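Local coordinates for amino acid ABC transporter, periplasmic amino acid-binding protein, putative (Streptococcus pneumoniae, PDB 4I62) that probably serves as the membrane-anchored substrate-binding component of an amino acid ABC transporter, capturing L-arginine for uptake, at residues 36-41 / 101-106. Numbering follows the deposited sequence. Where two conformers were deposited one is given.
Sequences KSKGKL and KADLAI
K38, in one of its two conformers, and D103 reach for each other tip to tip and close a salt bridge at the outer end of this contact. The lysine lies in the last turn of helix 33-38; its CG sits between the backbone N and the carbonyl carbon (chi1 79°), and from there the chain runs fully extended to the carboxylate. NZ of K38 stands 2.9 Å from OD2 of D103, on the syn lone pair of that oxygen, and, in a weak second bond, 3.1 Å from OD1 of D103, an uneven bidentate contact. OD2 of D103 also accepts the backbone N-H of V42; two such donors would be expected to stabilise the charged carboxylate.

In the type II periplasmic binding protein fold, strand 40-45 is the middle of a parallel three-stranded sheet, flanked by 82-87 and 104-105, with backbone bonds joining L41 to E82 and E84 and D103 to V42, and with NZ of K40 paired to E84. G39, the first residue past the helix, takes a positive phi (82°) as the chain turns into the strand.

CD1 of L41 rests 3.9 Å from CB of D103, and the leucine then crosses L104 at a slant, with CD1 of L41 3.9 Å from CD1 of L104. With CG of L41 anti to its backbone N (chi1 176°), the end of the side chain comes nearer the other segment than its CB bond suggests, and CD2 of L41 lies 4.0 Å from CD1 of L104. Beyond this pair, I75 of helix 67-79 packs on L41, and V229 and M231 of strand 226-232 pack on L104.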
# COMPACT_ATOMS: atom_id res chain seq x y z
N LYS A 36 -2.86 5.19 -25.26
CA LYS A 36 -3.68 6.21 -25.87
C LYS A 36 -4.59 5.60 -26.92
O LYS A 36 -5.75 6.01 -27.07
CB LYS A 36 -2.83 7.33 -26.46
CG LYS A 36 -2.16 8.14 -25.36
CD LYS A 36 -1.39 9.32 -25.91
CE LYS A 36 -0.99 10.27 -24.79
NZ LYS A 36 -0.38 11.52 -25.31
N SER A 37 -4.07 4.68 -27.72
CA SER A 37 -4.83 4.07 -28.81
C SER A 37 -6.00 3.22 -28.31
O SER A 37 -7.05 3.14 -28.95
CB SER A 37 -3.92 3.22 -29.69
OG SER A 37 -4.66 2.59 -30.72
N LYS A 38 -5.83 2.57 -27.17
CA LYS A 38 -6.93 1.75 -26.64
C LYS A 38 -7.93 2.59 -25.85
O LYS A 38 -9.03 2.11 -25.55
CB LYS A 38 -6.44 0.54 -25.86
CG LYS A 38 -5.99 0.84 -24.45
CD LYS A 38 -5.40 -0.40 -23.81
CE LYS A 38 -4.90 -0.13 -22.40
NZ LYS A 38 -4.19 -1.31 -21.85
N GLY A 39 -7.56 3.83 -25.51
CA GLY A 39 -8.49 4.76 -24.91
C GLY A 39 -8.71 4.62 -23.41
O GLY A 39 -9.58 5.31 -22.85
N LYS A 40 -7.91 3.79 -22.75
CA LYS A 40 -8.08 3.59 -21.31
C LYS A 40 -6.77 3.17 -20.68
O LYS A 40 -5.90 2.65 -21.36
CB LYS A 40 -9.19 2.59 -21.00
CG LYS A 40 -8.92 1.21 -21.47
CD LYS A 40 -10.18 0.39 -21.20
CE LYS A 40 -9.98 -1.06 -21.54
NZ LYS A 40 -11.25 -1.80 -21.27
N LEU A 41 -6.64 3.47 -19.40
CA LEU A 41 -5.48 3.17 -18.58
C LEU A 41 -5.94 2.17 -17.53
O LEU A 41 -6.81 2.49 -16.73
CB LEU A 41 -4.98 4.45 -17.88
CG LEU A 41 -3.80 4.28 -16.91
CD1 LEU A 41 -2.52 3.98 -17.67
CD2 LEU A 41 -3.66 5.52 -16.04
N LYS A 101 -1.56 -7.57 -18.18
CA LYS A 101 -2.97 -7.51 -17.83
C LYS A 101 -3.39 -6.16 -17.22
O LYS A 101 -4.59 -5.83 -17.17
CB LYS A 101 -3.31 -8.65 -16.87
CG LYS A 101 -3.08 -10.03 -17.47
CD LYS A 101 -3.03 -11.10 -16.39
CE LYS A 101 -4.37 -11.32 -15.72
NZ LYS A 101 -4.30 -12.44 -14.72
N ALA A 102 -2.42 -5.40 -16.73
CA ALA A 102 -2.65 -4.02 -16.28
C ALA A 102 -1.50 -3.17 -16.79
O ALA A 102 -0.40 -3.68 -17.04
CB ALA A 102 -2.74 -3.95 -14.76
N ASP A 103 -1.74 -1.86 -16.95
CA ASP A 103 -0.71 -0.94 -17.42
C ASP A 103 0.17 -0.38 -16.30
O ASP A 103 1.38 -0.16 -16.51
CB ASP A 103 -1.39 0.23 -18.13
CG ASP A 103 -2.21 -0.22 -19.31
OD1 ASP A 103 -1.67 -1.00 -20.13
OD2 ASP A 103 -3.41 0.14 -19.41
N LEU A 104 -0.42 -0.13 -15.14
CA LEU A 104 0.29 0.44 -13.98
C LEU A 104 -0.16 -0.31 -12.75
O LEU A 104 -1.31 -0.74 -12.69
CB LEU A 104 -0.04 1.93 -13.77
CG LEU A 104 0.31 2.87 -14.90
CD1 LEU A 104 -0.20 4.28 -14.56
CD2 LEU A 104 1.83 2.88 -15.18
N ALA A 105 0.73 -0.38 -11.77
CA ALA A 105 0.33 -0.71 -10.40
C ALA A 105 0.44 0.57 -9.59
O ALA A 105 1.53 1.13 -9.47
CB ALA A 105 1.23 -1.78 -9.79
N ILE A 106 -0.70 1.02 -9.06
CA ILE A 106 -0.73 2.17 -8.16
C ILE A 106 -1.46 1.64 -6.91
O ILE A 106 -2.70 1.60 -6.87
CB ILE A 106 -1.45 3.41 -8.74
CG1 ILE A 106 -0.92 3.73 -10.15
CG2 ILE A 106 -1.22 4.59 -7.80
CD1 ILE A 106 -1.62 4.93 -10.81